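Long-range contacts in carbohydrate deacetylase Agd3 (Neosartorya fumigata, PDB 6NWZ), which removes acetyl groups from the fungal exopolysaccharide galactosaminogalactan as a de-N-acetylase and is required for biofilm formation: residues Asn293-Phe299 against Val585-Thr591; Ile623-Thr629 against Pro673-Leu678. All blocks are in the same frame, centred on the assembly; numbering follows the deposited sequence.

Interaction 1 of 2, residues Asn293-Phe299 against Val585-Thr591; sequences NPGSSYF and VDWPLVT
A type II beta turn, Asn293 to Ser296, lies against loop 585-591 of the deacetylase domain, and its first and last residues do most of the gripping. The Asn293 amide works as a clamp: ND2 gives one hydrogen to Trp587 O at 2.9 Å, nearly in the amide plane, and the other to Val585 O at 3.0 Å, well tilted from that plane. OD1 of the same amide is hydrogen-bonded to Lys159 NZ, so both ends of the group are held; this side chain lies about 4 Å from a bound zinc ion. Ser296 OG accepts a nearly straight hydrogen bond from Leu589 N (2.8 Å, 173°) and donates one to Asn293 O, tying the turn to the loop. A water between Asn293 N, Ser296 OG and Trp587 O fills in the same corner.

Beyond the turn the chains run parallel. Ser297 N reaches Leu589 O at 2.7 Å and Ser297 O receives Thr591 N at the same length, which brackets Val590 in a single parallel beta bridge. At the far end Thr591 splits its two branches: CG2, anti to the backbone N (chi1 of OG1 -62°), sits over the face of the Phe299 ring, 3.5 Å from its centroid in a CH-pi contact. OG1 lies beside Tyr298, is bonded to Leu250 O, and takes only a weak bond from Phe299 N. Trp424 of strand 424-426 stacks with the Phe299 ring. The bridge is an isolated parallel pairing of two connecting loops, next to strand 300-304 of the parallel sheet in this deacetylase domain.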
loop_
_atom_site.group_PDB
_atom_site.type_symbol
_atom_site.label_atom_id
_atom_site.label_comp_id
_atom_site.label_asym_id
_atom_site.label_seq_id
_atom_site.Cartn_x
_atom_site.Cartn_y
_atom_site.Cartn_z
ATOM N N ASN A 293 13.766 2.408 9.511
ATOM C CA ASN A 293 14.797 3.199 8.868
ATOM C C ASN A 293 14.614 4.674 9.219
ATOM O O ASN A 293 13.521 5.101 9.598
ATOM C CB ASN A 293 14.753 3.006 7.355
ATOM C CG ASN A 293 14.953 1.566 6.944
ATOM O OD1 ASN A 293 15.935 0.928 7.327
ATOM N ND2 ASN A 293 14.015 1.038 6.165
ATOM N N PRO A 294 15.679 5.466 9.114
ATOM C CA PRO A 294 15.564 6.895 9.415
ATOM C C PRO A 294 14.454 7.552 8.607
ATOM O O PRO A 294 14.166 7.167 7.472
ATOM C CB PRO A 294 16.941 7.446 9.034
ATOM C CG PRO A 294 17.859 6.299 9.272
ATOM C CD PRO A 294 17.079 5.068 8.874
ATOM N N GLY A 295 13.832 8.558 9.209
ATOM C CA GLY A 295 12.729 9.249 8.587
ATOM C C GLY A 295 11.376 8.641 8.854
ATOM O O GLY A 295 10.362 9.220 8.436
ATOM N N SER A 296 11.325 7.501 9.540
ATOM C CA SER A 296 10.070 6.827 9.819
ATOM C C SER A 296 9.315 7.519 10.950
ATOM O O SER A 296 9.848 8.362 11.678
ATOM C CB SER A 296 10.310 5.363 10.177
ATOM O OG SER A 296 10.779 4.627 9.064
ATOM N N SER A 297 8.050 7.133 11.091
ATOM C CA SER A 297 7.161 7.674 12.109
ATOM C C SER A 297 5.900 6.825 12.186
ATOM O O SER A 297 5.011 6.953 11.337
ATOM C CB SER A 297 6.801 9.129 11.803
ATOM O OG SER A 297 5.748 9.568 12.641
ATOM N N TYR A 298 5.808 5.961 13.192
ATOM C CA TYR A 298 4.701 5.023 13.312
ATOM C C TYR A 298 3.896 5.296 14.575
ATOM O O TYR A 298 4.460 5.572 15.638
ATOM C CB TYR A 298 5.208 3.579 13.324
ATOM C CG TYR A 298 4.139 2.553 13.632
ATOM C CD1 TYR A 298 3.241 2.138 12.654
ATOM C CD2 TYR A 298 4.032 1.994 14.900
ATOM C CE1 TYR A 298 2.263 1.200 12.936
ATOM C CE2 TYR A 298 3.057 1.055 15.191
ATOM C CZ TYR A 298 2.176 0.662 14.207
ATOM O OH TYR A 298 1.209 -0.271 14.500
ATOM N N PHE A 299 2.571 5.217 14.451
ATOM C CA PHE A 299 1.692 5.237 15.612
ATOM C C PHE A 299 0.475 4.368 15.324
ATOM O O PHE A 299 0.206 3.994 14.178
ATOM C CB PHE A 299 1.281 6.666 16.007
ATOM C CG PHE A 299 0.454 7.391 14.972
ATOM C CD1 PHE A 299 -0.917 7.193 14.887
ATOM C CD2 PHE A 299 1.044 8.305 14.113
ATOM C CE1 PHE A 299 -1.677 7.872 13.948
ATOM C CE2 PHE A 299 0.291 8.989 13.175
ATOM C CZ PHE A 299 -1.072 8.771 13.091
ATOM N N VAL A 585 14.559 -2.851 2.249
ATOM C CA VAL A 585 14.745 -1.483 1.784
ATOM C C VAL A 585 15.135 -0.600 2.965
ATOM O O VAL A 585 15.009 -0.984 4.128
ATOM C CB VAL A 585 13.480 -0.926 1.104
ATOM C CG1 VAL A 585 13.063 -1.807 -0.063
ATOM C CG2 VAL A 585 12.357 -0.827 2.110
ATOM N N ASP A 586 15.613 0.607 2.651
ATOM C CA ASP A 586 15.907 1.603 3.673
ATOM C C ASP A 586 14.890 2.741 3.681
ATOM O O ASP A 586 15.141 3.791 4.283
ATOM C CB ASP A 586 17.322 2.161 3.510
ATOM C CG ASP A 586 17.535 2.844 2.174
ATOM O OD1 ASP A 586 17.065 3.991 2.003
ATOM O OD2 ASP A 586 18.166 2.229 1.292
ATOM N N TRP A 587 13.745 2.554 3.032
ATOM C CA TRP A 587 12.745 3.603 2.959
ATOM C C TRP A 587 12.142 3.872 4.336
ATOM O O TRP A 587 12.138 3.001 5.210
ATOM C CB TRP A 587 11.632 3.216 1.990
ATOM C CG TRP A 587 12.100 2.742 0.649
ATOM C CD1 TRP A 587 13.315 2.969 0.066
ATOM C CD2 TRP A 587 11.351 1.951 -0.278
ATOM N NE1 TRP A 587 13.365 2.367 -1.168
ATOM C CE2 TRP A 587 12.170 1.735 -1.402
ATOM C CE3 TRP A 587 10.065 1.404 -0.266
ATOM C CZ2 TRP A 587 11.745 0.996 -2.501
ATOM C CZ3 TRP A 587 9.646 0.671 -1.357
ATOM C CH2 TRP A 587 10.482 0.474 -2.459
ATOM N N PRO A 588 11.623 5.075 4.550
ATOM C CA PRO A 588 10.875 5.345 5.780
ATOM C C PRO A 588 9.520 4.652 5.767
ATOM O O PRO A 588 8.963 4.320 4.717
ATOM C CB PRO A 588 10.713 6.871 5.775
ATOM C CG PRO A 588 11.739 7.372 4.802
ATOM C CD PRO A 588 11.865 6.298 3.770
ATOM N N LEU A 589 9.000 4.421 6.969
ATOM C CA LEU A 589 7.611 4.030 7.174
ATOM C C LEU A 589 6.916 5.187 7.876
ATOM O O LEU A 589 7.309 5.568 8.984
ATOM C CB LEU A 589 7.499 2.752 8.004
ATOM C CG LEU A 589 7.948 1.441 7.357
ATOM C CD1 LEU A 589 8.034 0.334 8.395
ATOM C CD2 LEU A 589 6.998 1.045 6.246
ATOM N N VAL A 590 5.900 5.751 7.233
ATOM C CA VAL A 590 5.218 6.930 7.749
ATOM C C VAL A 590 3.761 6.578 8.002
ATOM O O VAL A 590 3.049 6.161 7.081
ATOM C CB VAL A 590 5.334 8.120 6.788
ATOM C CG1 VAL A 590 4.624 9.308 7.370
ATOM C CG2 VAL A 590 6.796 8.444 6.537
ATOM N N THR A 591 3.323 6.737 9.250
ATOM C CA THR A 591 1.921 6.580 9.612
ATOM C C THR A 591 1.234 7.937 9.528
ATOM O O THR A 591 1.772 8.942 10.007
ATOM C CB THR A 591 1.773 6.000 11.024
ATOM O OG1 THR A 591 2.355 4.694 11.081
ATOM C CG2 THR A 591 0.308 5.903 11.417
HETATM O O HOH W 1 11.339 1.872 7.833
HETATM O O HOH W 2 15.340 6.359 5.317
HETATM O O HOH W 3 3.889 10.770 11.035
#

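Interaction 2 of 2, residues Ile623-Thr629 against Pro673-Leu678; sequences ITAVTVT and PVTFTL
Strands 623-629 and 674-678 run antiparallel, their axes 4.6 Å apart at closest and 162° apart in direction, with Val626-Phe676 and Val628-Val674 as hydrogen-bonded pairs. The first of these closes with two bonds: Val626 N to Phe676 O at 3.0 Å and Phe676 N to Val626 O. At the second, Val628 N to Val674 O (2.7 Å) is firm, while the return bond from Val674 N is weak. Leu678 N meets Thr624 O from above the carbonyl plane.

The two faces differ in chemistry. On one, Thr627 OG1 and Thr675 OG1 form a hydrogen bond of 2.7 Å across a non-hydrogen-bonded pair. Both hydroxyls stand beside their own backbone N (chi1 -62° and -68°), which puts each methyl anti to it. Thr675 CG2 lies 4.3 Å from Ala625 CB, diagonally across this face; Ala625 itself is paired with Thr677.

Val626, Val628, Val674 and Phe676 make the other face apolar. Val628 CG2 comes to the edge of the Phe676 ring near its plane, and Val626 CG2 packs on Phe676 CB at 4.0 Å. Separately, where the pairing ends, Leu678 CD2 touches Ile623 CG2 (4.1 Å). Strands 639-643 and 663-667 of the C-terminal domain cover the apolar face: Phe643 meets Val626, and Val665 and Val667 meet Phe676. Strand 613-618 pairs with the other edge of strand 622-629.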
loop_
_atom_site.group_PDB
_atom_site.type_symbol
_atom_site.label_atom_id
_atom_site.label_comp_id
_atom_site.label_asym_id
_atom_site.label_seq_id
_atom_site.Cartn_x
_atom_site.Cartn_y
_atom_site.Cartn_z
ATOM N N ILE A 623 21.831 15.678 -18.611
ATOM C CA ILE A 623 20.511 16.210 -18.281
ATOM C C ILE A 623 20.695 17.420 -17.376
ATOM O O ILE A 623 21.332 17.326 -16.322
ATOM C CB ILE A 623 19.637 15.143 -17.606
ATOM C CG1 ILE A 623 19.345 14.004 -18.580
ATOM C CG2 ILE A 623 18.340 15.754 -17.101
ATOM C CD1 ILE A 623 18.532 12.892 -17.976
ATOM N N THR A 624 20.133 18.561 -17.782
ATOM C CA THR A 624 20.360 19.814 -17.076
ATOM C C THR A 624 19.115 20.432 -16.457
ATOM O O THR A 624 19.255 21.258 -15.547
ATOM C CB THR A 624 20.996 20.851 -18.016
ATOM O OG1 THR A 624 20.135 21.078 -19.138
ATOM C CG2 THR A 624 22.343 20.359 -18.509
ATOM N N ALA A 625 17.917 20.066 -16.910
ATOM C CA ALA A 625 16.702 20.693 -16.413
ATOM C C ALA A 625 15.507 19.802 -16.720
ATOM O O ALA A 625 15.588 18.880 -17.535
ATOM C CB ALA A 625 16.499 22.083 -17.023
ATOM N N VAL A 626 14.390 20.098 -16.047
ATOM C CA VAL A 626 13.122 19.413 -16.261
ATOM C C VAL A 626 12.006 20.449 -16.298
ATOM O O VAL A 626 12.128 21.547 -15.753
ATOM C CB VAL A 626 12.825 18.353 -15.177
ATOM C CG1 VAL A 626 13.809 17.206 -15.272
ATOM C CG2 VAL A 626 12.873 18.981 -13.795
ATOM N N THR A 627 10.901 20.080 -16.946
ATOM C CA THR A 627 9.732 20.942 -17.070
ATOM C C THR A 627 8.481 20.136 -16.760
ATOM O O THR A 627 8.272 19.060 -17.330
ATOM C CB THR A 627 9.629 21.556 -18.473
ATOM O OG1 THR A 627 10.772 22.385 -18.717
ATOM C CG2 THR A 627 8.364 22.392 -18.605
ATOM N N VAL A 628 7.655 20.662 -15.858
ATOM C CA VAL A 628 6.412 20.023 -15.445
ATOM C C VAL A 628 5.272 20.619 -16.253
ATOM O O VAL A 628 5.167 21.845 -16.380
ATOM C CB VAL A 628 6.161 20.213 -13.940
ATOM C CG1 VAL A 628 4.860 19.550 -13.540
ATOM C CG2 VAL A 628 7.323 19.666 -13.138
ATOM N N THR A 629 4.412 19.756 -16.788
ATOM C CA THR A 629 3.286 20.192 -17.599
ATOM C C THR A 629 2.061 19.358 -17.259
ATOM O O THR A 629 2.158 18.294 -16.646
ATOM C CB THR A 629 3.584 20.068 -19.096
ATOM O OG1 THR A 629 4.085 18.753 -19.365
ATOM C CG2 THR A 629 4.609 21.100 -19.533
ATOM N N PRO A 673 3.876 26.336 -17.406
ATOM C CA PRO A 673 4.684 25.174 -17.022
ATOM C C PRO A 673 5.898 25.598 -16.209
ATOM O O PRO A 673 6.519 26.631 -16.469
ATOM C CB PRO A 673 5.098 24.576 -18.371
ATOM C CG PRO A 673 5.148 25.757 -19.286
ATOM C CD PRO A 673 4.068 26.705 -18.820
ATOM N N VAL A 674 6.234 24.785 -15.215
ATOM C CA VAL A 674 7.325 25.082 -14.296
ATOM C C VAL A 674 8.563 24.316 -14.731
ATOM O O VAL A 674 8.472 23.160 -15.166
ATOM C CB VAL A 674 6.933 24.734 -12.847
ATOM C CG1 VAL A 674 8.029 25.157 -11.877
ATOM C CG2 VAL A 674 5.603 25.388 -12.491
ATOM N N THR A 675 9.726 24.960 -14.617
ATOM C CA THR A 675 11.003 24.372 -15.002
ATOM C C THR A 675 11.994 24.475 -13.849
ATOM O O THR A 675 12.098 25.519 -13.196
ATOM C CB THR A 675 11.570 25.056 -16.254
ATOM O OG1 THR A 675 10.741 24.743 -17.380
ATOM C CG2 THR A 675 12.989 24.590 -16.536
ATOM N N PHE A 676 12.716 23.384 -13.600
ATOM C CA PHE A 676 13.724 23.308 -12.554
ATOM C C PHE A 676 15.084 23.021 -13.175
ATOM O O PHE A 676 15.200 22.188 -14.077
ATOM C CB PHE A 676 13.386 22.214 -11.527
ATOM C CG PHE A 676 12.090 22.440 -10.802
ATOM C CD1 PHE A 676 10.896 21.977 -11.329
ATOM C CD2 PHE A 676 12.066 23.117 -9.592
ATOM C CE1 PHE A 676 9.702 22.186 -10.666
ATOM C CE2 PHE A 676 10.876 23.329 -8.922
ATOM C CZ PHE A 676 9.692 22.863 -9.460
ATOM N N THR A 677 16.110 23.709 -12.684
ATOM C CA THR A 677 17.479 23.516 -13.142
ATOM C C THR A 677 18.228 22.627 -12.157
ATOM O O THR A 677 18.275 22.923 -10.959
ATOM C CB THR A 677 18.196 24.858 -13.292
ATOM O OG1 THR A 677 17.668 25.554 -14.425
ATOM C CG2 THR A 677 19.689 24.650 -13.480
ATOM N N LEU A 678 18.808 21.543 -12.663
ATOM C CA LEU A 678 19.583 20.645 -11.818
ATOM C C LEU A 678 20.861 21.334 -11.354
ATOM O O LEU A 678 21.617 21.872 -12.168
ATOM C CB LEU A 678 19.921 19.361 -12.574
ATOM C CG LEU A 678 18.987 18.162 -12.414
ATOM C CD1 LEU A 678 17.530 18.558 -12.588
ATOM C CD2 LEU A 678 19.371 17.088 -13.414
#

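How the interactions relate
Both contacts join backbones, but they show how the same N-H to C=O chemistry serves different settings. In interaction 1 one parallel bridge, between two loops without regular strand structure, is eked out by an amide, a hydroxyl and waters; 8 of its 14 touching residues are buried. Interaction 2 repeats antiparallel pairs along two true strands, and places hydroxyls on one face and hydrocarbon on the other; of its 13 touching residues six are buried and three exposed. The centre of interaction 1 lies about 14 Å from the centre of the chain and that of interaction 2 about 29 Å, nearer the periphery. The two contacts fall in the deacetylase and C-terminal domains, share no element and do not touch.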